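Local coordinates for 3-HSA hydroxylase, oxygenase (Rhodococcus sp., PDB 2RFQ), which catalyses the FMNH2-dependent ortho-hydroxylation of the steroid phenol 3-HSA to the catechol 3,4-DHSA during cholesterol catabolism, at residues Gln54-Trp58 with Gln104-Gly109; Ala97-Gln101 with Ala218-Asn224; Asp165-Leu170 with Arg206-Phe210. All blocks are in the same frame, centred on the assembly; numbering follows the deposited sequence.

Contact 1: residues Gln54-Trp58 with Gln104-Gly109; sequences QPEQW and QEDVWG
An indole pair can join a loop to a helix, as in the N-terminal helical domain of this acyl-CoA dehydrogenase-type fold. Residues 54-58, in the loop between helices 38-47 and 65-76, meet the C-terminal part of helix 101-108. Gln54 and Pro55 are extended (phi/psi -76/142 and -60/148); residues 56-57 then make one short 3-10 turn, closed by Trp58 N to Pro55 O at 3.0 Å. Gln54, with chi1 and chi2 both t, lays its side chain over one face of the Trp108 indole: CG stands 4.2 Å from the centroid of the six-membered ring in a CH-pi contact, and NE2 is 3.3 Å from Trp108 CE2 while it hydrogen-bonds to the carbonyl of Thr112. Pro55 CD packs 4.0 Å from Trp108 CZ3. Gln57 NE2 (chi1 p) lies 3.5 Å from Gln104 OE1 at an angle too poor for a hydrogen bond, and bonds to Asn224 OD1. Trp58 (phi/psi -105/15, chi1 m, chi2 113°) lies at the centre of the contact, its CA 7.1 Å from that of Trp108. Its five-membered ring and the six-membered ring of Trp108 (chi1 m, chi2 -38°) meet obliquely, centroids 4.8 Å apart and planes at 51°, and Trp108 CB makes a CH-pi contact at 4.2 Å over the six-membered ring of Trp58. Trp108 NE1 is satisfied by Val114 O. Glu105 OE1 approaches the edge of the Trp58 ring, 3.4 Å from CH2. Trp58 NE1 donates to Gln104 OE1 at 2.8 Å, with an almost straight N-H...O angle of 167°.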
loop_
_atom_site.group_PDB
_atom_site.type_symbol
_atom_site.label_atom_id
_atom_site.label_comp_id
_atom_site.label_asym_id
_atom_site.label_seq_id
_atom_site.Cartn_x
_atom_site.Cartn_y
_atom_site.Cartn_z
ATOM N N GLN A 54 32.230 -5.615 -23.471
ATOM C CA GLN A 54 33.119 -6.495 -24.239
ATOM C C GLN A 54 34.593 -6.222 -23.878
ATOM O O GLN A 54 34.946 -5.080 -23.598
ATOM C CB GLN A 54 32.878 -6.278 -25.730
ATOM C CG GLN A 54 33.678 -7.190 -26.637
ATOM C CD GLN A 54 33.360 -6.936 -28.099
ATOM O OE1 GLN A 54 33.219 -5.786 -28.512
ATOM N NE2 GLN A 54 33.260 -8.001 -28.891
ATOM N N PRO A 55 35.423 -7.279 -23.803
ATOM C CA PRO A 55 36.853 -7.087 -23.444
ATOM C C PRO A 55 37.637 -6.197 -24.402
ATOM O O PRO A 55 37.339 -6.135 -25.610
ATOM C CB PRO A 55 37.413 -8.524 -23.406
ATOM C CG PRO A 55 36.184 -9.370 -23.049
ATOM C CD PRO A 55 35.076 -8.719 -23.871
ATOM N N GLU A 56 38.615 -5.487 -23.844
ATOM C CA GLU A 56 39.490 -4.653 -24.655
ATOM C C GLU A 56 40.150 -5.445 -25.802
ATOM O O GLU A 56 40.350 -4.908 -26.896
ATOM C CB GLU A 56 40.535 -3.999 -23.759
ATOM C CG GLU A 56 41.461 -3.027 -24.487
ATOM C CD GLU A 56 42.659 -3.706 -25.111
ATOM O OE1 GLU A 56 42.997 -4.838 -24.702
ATOM O OE2 GLU A 56 43.276 -3.089 -26.011
ATOM N N GLN A 57 40.468 -6.722 -25.570
ATOM C CA GLN A 57 41.192 -7.495 -26.605
ATOM C C GLN A 57 40.348 -7.665 -27.871
ATOM O O GLN A 57 40.892 -7.910 -28.953
ATOM C CB GLN A 57 41.667 -8.857 -26.082
ATOM C CG GLN A 57 40.566 -9.843 -25.770
ATOM C CD GLN A 57 41.097 -11.253 -25.622
ATOM O OE1 GLN A 57 41.811 -11.767 -26.514
ATOM N NE2 GLN A 57 40.751 -11.894 -24.510
ATOM N N TRP A 58 39.025 -7.521 -27.736
ATOM C CA TRP A 58 38.096 -7.675 -28.861
ATOM C C TRP A 58 37.565 -6.310 -29.352
ATOM O O TRP A 58 36.571 -6.235 -30.080
ATOM C CB TRP A 58 36.924 -8.615 -28.482
ATOM C CG TRP A 58 37.377 -9.956 -28.030
ATOM C CD1 TRP A 58 37.267 -10.482 -26.770
ATOM C CD2 TRP A 58 38.078 -10.934 -28.813
ATOM N NE1 TRP A 58 37.835 -11.743 -26.732
ATOM C CE2 TRP A 58 38.339 -12.037 -27.972
ATOM C CE3 TRP A 58 38.480 -10.997 -30.151
ATOM C CZ2 TRP A 58 39.006 -13.186 -28.424
ATOM C CZ3 TRP A 58 39.151 -12.135 -30.602
ATOM C CH2 TRP A 58 39.407 -13.212 -29.735
ATOM N N GLN A 104 35.979 -17.487 -26.972
ATOM C CA GLN A 104 35.886 -16.085 -27.434
ATOM C C GLN A 104 36.409 -15.932 -28.858
ATOM O O GLN A 104 35.830 -15.211 -29.654
ATOM C CB GLN A 104 36.671 -15.162 -26.514
ATOM C CG GLN A 104 36.147 -15.111 -25.094
ATOM C CD GLN A 104 37.138 -14.438 -24.169
ATOM O OE1 GLN A 104 37.550 -13.304 -24.414
ATOM N NE2 GLN A 104 37.565 -15.160 -23.129
ATOM N N GLU A 105 37.507 -16.621 -29.173
ATOM C CA GLU A 105 38.037 -16.629 -30.527
ATOM C C GLU A 105 37.017 -17.246 -31.506
ATOM O O GLU A 105 36.809 -16.731 -32.608
ATOM C CB GLU A 105 39.380 -17.375 -30.573
ATOM C CG GLU A 105 39.948 -17.542 -31.991
ATOM C CD GLU A 105 40.535 -16.263 -32.586
ATOM O OE1 GLU A 105 40.957 -15.363 -31.820
ATOM O OE2 GLU A 105 40.589 -16.167 -33.840
ATOM N N ASP A 106 36.364 -18.338 -31.102
ATOM C CA ASP A 106 35.303 -18.936 -31.933
ATOM C C ASP A 106 34.230 -17.933 -32.333
ATOM O O ASP A 106 33.793 -17.905 -33.482
ATOM C CB ASP A 106 34.651 -20.126 -31.223
ATOM C CG ASP A 106 35.568 -21.333 -31.103
ATOM O OD1 ASP A 106 36.618 -21.389 -31.766
ATOM O OD2 ASP A 106 35.210 -22.238 -30.332
ATOM N N VAL A 107 33.821 -17.114 -31.365
ATOM C CA VAL A 107 32.751 -16.152 -31.562
ATOM C C VAL A 107 33.202 -14.888 -32.290
ATOM O O VAL A 107 32.543 -14.456 -33.247
ATOM C CB VAL A 107 32.092 -15.806 -30.208
ATOM C CG1 VAL A 107 31.026 -14.733 -30.380
ATOM C CG2 VAL A 107 31.497 -17.100 -29.587
ATOM N N TRP A 108 34.319 -14.318 -31.837
ATOM C CA TRP A 108 34.722 -12.970 -32.259
ATOM C C TRP A 108 35.983 -12.919 -33.120
ATOM O O TRP A 108 36.393 -11.830 -33.563
ATOM C CB TRP A 108 34.933 -12.075 -31.030
ATOM C CG TRP A 108 33.654 -11.657 -30.322
ATOM C CD1 TRP A 108 32.452 -11.319 -30.905
ATOM C CD2 TRP A 108 33.480 -11.484 -28.912
ATOM N NE1 TRP A 108 31.528 -10.978 -29.927
ATOM C CE2 TRP A 108 32.134 -11.068 -28.700
ATOM C CE3 TRP A 108 34.321 -11.661 -27.801
ATOM C CZ2 TRP A 108 31.622 -10.806 -27.420
ATOM C CZ3 TRP A 108 33.814 -11.397 -26.527
ATOM C CH2 TRP A 108 32.473 -10.973 -26.346
ATOM N N GLY A 109 36.592 -14.076 -33.365
ATOM C CA GLY A 109 37.861 -14.124 -34.080
ATOM C C GLY A 109 37.856 -13.464 -35.449
ATOM O O GLY A 109 38.907 -12.993 -35.901
#

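Contact 2: residues Ala97-Gln101 with Ala218-Asn224; sequences ALFSQ and APGLERN
Where two irregular segments meet, carbonyls left without helix partners can find donors across the gap, as at residues 97-101. Ala97 and Leu98 keep near-helical angles (-58/-21 and -90/-20), then Phe99 and Ser100 extend (psi 168° and 152°) before helix 101-108 begins. Residues 219-223 coil with helical phi/psi, and Asn224 N bonds to Gly220 O at 2.8 Å. The closest CA pair is Leu98 and Gly220, 4.1 Å apart. Leu98 O accepts Gly220 N at 2.9 Å, and Ala97 O accepts Asn224 ND2 at 2.9 Å (Asn224 chi1 m). Gly220 CA also lies 3.2 Å from Ala97 O as a CA-H...O contact; a CB there would collide with that oxygen, so glycine suits the approach. In the acyl-CoA dehydrogenase-type fold the joint ties the link between two helices of the N-terminal domain to the loop preceding helix 233-266, the first long helix of the C-terminal domain. Leu98 CD2 against Leu221 CD2 (3.6 Å) and Leu98 CB against Ala218 CB (3.9 Å) supply its apolar part, and Pro219 CG lies 3.6 Å from Ser100 N. Phe99 O is taken by Gln104 NE2. Ser100, the N-cap residue (chi1 p), places OG between Ala103 N and His205 O. Asn224 OD1 receives Gln57 NE2, and its ND2 bonds to Gln104 OE1 as well. Gln101 (chi1 t, chi2 p) joins NE2 to Gln57 OE1, whereas its OE1 accepts from water 1 at 2.8 Å; the same water donates to Gly220 O at 3.2 Å.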
loop_
_atom_site.group_PDB
_atom_site.type_symbol
_atom_site.label_atom_id
_atom_site.label_comp_id
_atom_site.label_asym_id
_atom_site.label_seq_id
_atom_site.Cartn_x
_atom_site.Cartn_y
_atom_site.Cartn_z
ATOM N N ALA A 97 33.238 -13.095 -21.932
ATOM C CA ALA A 97 34.584 -12.755 -21.451
ATOM C C ALA A 97 35.104 -13.755 -20.422
ATOM O O ALA A 97 36.306 -13.818 -20.185
ATOM C CB ALA A 97 34.574 -11.365 -20.841
ATOM N N LEU A 98 34.178 -14.494 -19.793
ATOM C CA LEU A 98 34.518 -15.454 -18.752
ATOM C C LEU A 98 34.786 -16.844 -19.323
ATOM O O LEU A 98 35.437 -17.663 -18.667
ATOM C CB LEU A 98 33.427 -15.520 -17.671
ATOM C CG LEU A 98 33.010 -14.203 -16.995
ATOM C CD1 LEU A 98 31.792 -14.418 -16.093
ATOM C CD2 LEU A 98 34.158 -13.664 -16.190
ATOM N N PHE A 99 34.305 -17.105 -20.543
ATOM C CA PHE A 99 34.571 -18.380 -21.201
ATOM C C PHE A 99 36.053 -18.448 -21.588
ATOM O O PHE A 99 36.775 -17.438 -21.561
ATOM C CB PHE A 99 33.726 -18.567 -22.473
ATOM C CG PHE A 99 32.293 -19.001 -22.225
ATOM C CD1 PHE A 99 31.846 -20.268 -22.629
ATOM C CD2 PHE A 99 31.372 -18.112 -21.657
ATOM C CE1 PHE A 99 30.485 -20.646 -22.450
ATOM C CE2 PHE A 99 30.025 -18.489 -21.467
ATOM C CZ PHE A 99 29.580 -19.746 -21.875
ATOM N N SER A 100 36.486 -19.641 -21.977
ATOM C CA SER A 100 37.861 -19.839 -22.435
ATOM C C SER A 100 38.199 -18.867 -23.566
ATOM O O SER A 100 37.314 -18.457 -24.357
ATOM C CB SER A 100 38.038 -21.281 -22.925
ATOM O OG SER A 100 37.306 -21.475 -24.131
ATOM N N GLN A 101 39.488 -18.533 -23.668
ATOM C CA GLN A 101 39.972 -17.714 -24.760
ATOM C C GLN A 101 39.564 -18.320 -26.104
ATOM O O GLN A 101 39.213 -17.597 -27.048
ATOM C CB GLN A 101 41.501 -17.587 -24.680
ATOM C CG GLN A 101 42.116 -16.822 -25.833
ATOM C CD GLN A 101 41.852 -15.327 -25.773
ATOM O OE1 GLN A 101 41.662 -14.755 -24.696
ATOM N NE2 GLN A 101 41.843 -14.683 -26.947
ATOM N N ALA A 218 36.872 -18.842 -13.568
ATOM C CA ALA A 218 36.472 -18.883 -14.982
ATOM C C ALA A 218 37.716 -18.647 -15.831
ATOM O O ALA A 218 38.521 -17.764 -15.498
ATOM C CB ALA A 218 35.391 -17.847 -15.297
ATOM N N PRO A 219 37.899 -19.448 -16.902
ATOM C CA PRO A 219 39.159 -19.398 -17.657
ATOM C C PRO A 219 39.424 -18.081 -18.388
ATOM O O PRO A 219 40.589 -17.758 -18.650
ATOM C CB PRO A 219 39.024 -20.556 -18.670
ATOM C CG PRO A 219 37.572 -20.799 -18.788
ATOM C CD PRO A 219 36.986 -20.473 -17.436
ATOM N N GLY A 220 38.361 -17.338 -18.715
ATOM C CA GLY A 220 38.499 -16.051 -19.439
ATOM C C GLY A 220 39.166 -14.964 -18.618
ATOM O O GLY A 220 39.664 -13.975 -19.174
ATOM N N LEU A 221 39.162 -15.131 -17.296
ATOM C CA LEU A 221 39.752 -14.143 -16.385
ATOM C C LEU A 221 41.266 -14.061 -16.527
ATOM O O LEU A 221 41.877 -13.083 -16.096
ATOM C CB LEU A 221 39.410 -14.465 -14.928
ATOM C CG LEU A 221 37.935 -14.381 -14.532
ATOM C CD1 LEU A 221 37.822 -14.775 -13.078
ATOM C CD2 LEU A 221 37.369 -12.985 -14.776
ATOM N N GLU A 222 41.873 -15.084 -17.120
ATOM C CA GLU A 222 43.339 -15.110 -17.228
ATOM C C GLU A 222 43.816 -13.957 -18.113
ATOM O O GLU A 222 44.738 -13.218 -17.753
ATOM C CB GLU A 222 43.822 -16.456 -17.777
ATOM C CG GLU A 222 45.337 -16.542 -17.877
ATOM C CD GLU A 222 45.841 -17.840 -18.531
ATOM O OE1 GLU A 222 45.017 -18.649 -19.030
ATOM O OE2 GLU A 222 47.078 -18.029 -18.568
ATOM N N ARG A 223 43.153 -13.791 -19.253
ATOM C CA ARG A 223 43.484 -12.710 -20.179
ATOM C C ARG A 223 42.576 -11.490 -20.014
ATOM O O ARG A 223 43.003 -10.369 -20.257
ATOM C CB ARG A 223 43.484 -13.227 -21.627
ATOM C CG ARG A 223 44.583 -14.258 -21.884
ATOM C CD ARG A 223 44.814 -14.539 -23.365
ATOM N NE ARG A 223 44.664 -13.327 -24.174
ATOM C CZ ARG A 223 45.067 -13.199 -25.435
ATOM N NH1 ARG A 223 45.664 -14.216 -26.052
ATOM N NH2 ARG A 223 44.883 -12.044 -26.071
ATOM N N ASN A 224 41.320 -11.705 -19.609
ATOM C CA ASN A 224 40.404 -10.584 -19.417
ATOM C C ASN A 224 40.428 -10.160 -17.947
ATOM O O ASN A 224 39.618 -10.610 -17.134
ATOM C CB ASN A 224 38.992 -10.941 -19.900
ATOM C CG ASN A 224 38.944 -11.222 -21.396
ATOM O OD1 ASN A 224 39.628 -10.565 -22.181
ATOM N ND2 ASN A 224 38.122 -12.193 -21.801
HETATM O O HOH W 1 40.214 -14.614 -22.275
#

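Contact 3: residues Asp165-Leu170 with Arg206-Phe210; sequences DFVSFL and RVLSF
Apolar contacts sit at the heart of this antiparallel pairing, on the face bearing Val167, Phe169 and Val207: Val167 CG2 to Val207 CG1 and Phe169 CD1 to Val207 CG2 are both 3.7 Å. Strand 207-209 runs at 150° to the 165-170 segment, axes 4.6 Å apart, adding an edge strand to the beta domain of the acyl-CoA dehydrogenase-type fold. Val167-Ser209 and Phe169-Val207 are non-hydrogen-bonded pairs. Between them Ser168-Leu208 is hydrogen-bonded, Ser168 N to Leu208 O at 2.9 Å and Leu208 N to Ser168 O at 3.1 Å. Leu170 N to Arg206 O (2.9 Å) and Phe210 N to Phe166 O (3.2 Å) extend the pattern. The rings of Phe166 and Phe210 (chi1 m) meet rim to rim, CD2 to CD2 3.6 Å. Ser168 packs on Tyr120, probably an FMN-binding residue; water 2 joins its OG (2.9 Å) to Leu208 O (2.8 Å). At the polar edge Ser209 OG (chi1 t) donates to Asp165 OD1 at 2.8 Å; with its proton committed there, the hydroxyl oxygen can accept Lys211 N weakly, capping helix 210-214.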
loop_
_atom_site.group_PDB
_atom_site.type_symbol
_atom_site.label_atom_id
_atom_site.label_comp_id
_atom_site.label_asym_id
_atom_site.label_seq_id
_atom_site.Cartn_x
_atom_site.Cartn_y
_atom_site.Cartn_z
ATOM N N ASP A 165 26.465 -30.466 -12.348
ATOM C CA ASP A 165 26.959 -29.094 -12.472
ATOM C C ASP A 165 25.866 -28.321 -13.156
ATOM O O ASP A 165 24.993 -28.918 -13.772
ATOM C CB ASP A 165 28.221 -29.073 -13.338
ATOM C CG ASP A 165 29.040 -27.781 -13.205
ATOM O OD1 ASP A 165 28.702 -26.879 -12.404
ATOM O OD2 ASP A 165 30.059 -27.688 -13.916
ATOM N N PHE A 166 25.893 -26.999 -13.023
ATOM C CA PHE A 166 24.977 -26.161 -13.794
ATOM C C PHE A 166 25.813 -25.189 -14.573
ATOM O O PHE A 166 26.616 -24.452 -13.996
ATOM C CB PHE A 166 23.991 -25.421 -12.912
ATOM C CG PHE A 166 22.822 -24.862 -13.679
ATOM C CD1 PHE A 166 21.619 -25.565 -13.740
ATOM C CD2 PHE A 166 22.936 -23.655 -14.368
ATOM C CE1 PHE A 166 20.533 -25.062 -14.470
ATOM C CE2 PHE A 166 21.865 -23.138 -15.097
ATOM C CZ PHE A 166 20.656 -23.849 -15.152
ATOM N N VAL A 167 25.627 -25.192 -15.891
ATOM C CA VAL A 167 26.561 -24.529 -16.799
ATOM C C VAL A 167 25.803 -23.740 -17.864
ATOM O O VAL A 167 24.574 -23.843 -17.966
ATOM C CB VAL A 167 27.436 -25.589 -17.519
ATOM C CG1 VAL A 167 28.198 -26.452 -16.516
ATOM C CG2 VAL A 167 26.561 -26.475 -18.406
ATOM N N SER A 168 26.543 -22.968 -18.653
ATOM C CA SER A 168 26.024 -22.441 -19.909
ATOM C C SER A 168 26.725 -23.120 -21.071
ATOM O O SER A 168 27.957 -23.191 -21.107
ATOM C CB SER A 168 26.243 -20.924 -20.014
ATOM O OG SER A 168 25.498 -20.242 -19.015
ATOM N N PHE A 169 25.929 -23.611 -22.017
ATOM C CA PHE A 169 26.454 -24.176 -23.255
ATOM C C PHE A 169 26.447 -23.100 -24.324
ATOM O O PHE A 169 25.391 -22.520 -24.630
ATOM C CB PHE A 169 25.572 -25.342 -23.710
ATOM C CG PHE A 169 25.410 -26.425 -22.673
ATOM C CD1 PHE A 169 26.405 -27.394 -22.491
ATOM C CD2 PHE A 169 24.268 -26.475 -21.880
ATOM C CE1 PHE A 169 26.241 -28.376 -21.520
ATOM C CE2 PHE A 169 24.098 -27.480 -20.908
ATOM C CZ PHE A 169 25.078 -28.424 -20.736
ATOM N N LEU A 170 27.615 -22.838 -24.914
ATOM C CA LEU A 170 27.724 -21.860 -26.003
ATOM C C LEU A 170 27.584 -22.615 -27.332
ATOM O O LEU A 170 28.396 -23.499 -27.635
ATOM C CB LEU A 170 29.093 -21.141 -25.953
ATOM C CG LEU A 170 29.485 -20.235 -27.139
ATOM C CD1 LEU A 170 28.595 -18.992 -27.264
ATOM C CD2 LEU A 170 30.994 -19.835 -27.006
ATOM N N ARG A 206 33.679 -24.722 -24.884
ATOM C CA ARG A 206 32.501 -23.872 -25.082
ATOM C C ARG A 206 31.450 -24.047 -23.972
ATOM O O ARG A 206 30.282 -23.681 -24.139
ATOM C CB ARG A 206 31.886 -24.164 -26.450
ATOM C CG ARG A 206 32.734 -23.667 -27.612
ATOM C CD ARG A 206 31.910 -23.749 -28.885
ATOM N NE ARG A 206 32.733 -23.565 -30.081
ATOM C CZ ARG A 206 32.378 -24.014 -31.281
ATOM N NH1 ARG A 206 31.230 -24.673 -31.438
ATOM N NH2 ARG A 206 33.169 -23.810 -32.332
ATOM N N VAL A 207 31.872 -24.570 -22.822
ATOM C CA VAL A 207 30.951 -24.754 -21.697
ATOM C C VAL A 207 31.542 -24.140 -20.430
ATOM O O VAL A 207 32.715 -24.348 -20.127
ATOM C CB VAL A 207 30.636 -26.260 -21.488
ATOM C CG1 VAL A 207 29.702 -26.457 -20.289
ATOM C CG2 VAL A 207 30.019 -26.821 -22.748
ATOM N N LEU A 208 30.734 -23.358 -19.710
ATOM C CA LEU A 208 31.240 -22.658 -18.527
ATOM C C LEU A 208 30.334 -22.865 -17.326
ATOM O O LEU A 208 29.145 -22.571 -17.389
ATOM C CB LEU A 208 31.355 -21.157 -18.801
ATOM C CG LEU A 208 31.840 -20.278 -17.635
ATOM C CD1 LEU A 208 33.245 -20.635 -17.173
ATOM C CD2 LEU A 208 31.800 -18.810 -18.048
ATOM N N SER A 209 30.912 -23.353 -16.228
ATOM C CA SER A 209 30.142 -23.590 -15.020
ATOM C C SER A 209 29.900 -22.283 -14.249
ATOM O O SER A 209 30.808 -21.486 -14.082
ATOM C CB SER A 209 30.908 -24.562 -14.113
ATOM O OG SER A 209 30.272 -24.611 -12.847
ATOM N N PHE A 210 28.680 -22.066 -13.780
ATOM C CA PHE A 210 28.436 -20.926 -12.898
ATOM C C PHE A 210 29.236 -21.000 -11.584
ATOM O O PHE A 210 29.607 -19.960 -11.026
ATOM C CB PHE A 210 26.953 -20.772 -12.623
ATOM C CG PHE A 210 26.189 -20.260 -13.799
ATOM C CD1 PHE A 210 26.196 -18.898 -14.116
ATOM C CD2 PHE A 210 25.503 -21.144 -14.619
ATOM C CE1 PHE A 210 25.476 -18.417 -15.218
ATOM C CE2 PHE A 210 24.786 -20.674 -15.729
ATOM C CZ PHE A 210 24.778 -19.309 -16.020
HETATM O O HOH W 2 27.851 -20.057 -17.251
HETATM O O HOH W 3 29.260 -25.386 -29.540
#

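A multidomain fold is sewn together here by neighbouring short joints. Contact 1 lies within the N-terminal helical domain, contact 3 within the beta domain; contact 2, spatially between them (about 10 and 13 Å between centres), joins the N-terminal domain to the loop leading into helix 233-266. Along the chain, the segments of contacts 1 and 2 alternate, contacts 1 and 3 (centres about 18 Å apart) come in series, and contact 3 is nested in the loop that contact 2 closes. Helix 101-108 is shared ground: Asp106 forms a salt bridge with Arg206. Leu208 packs against Leu98, Phe99 and Pro219. Ser168 and Phe99 also lie near Tyr120, a probable FMN-binding residue.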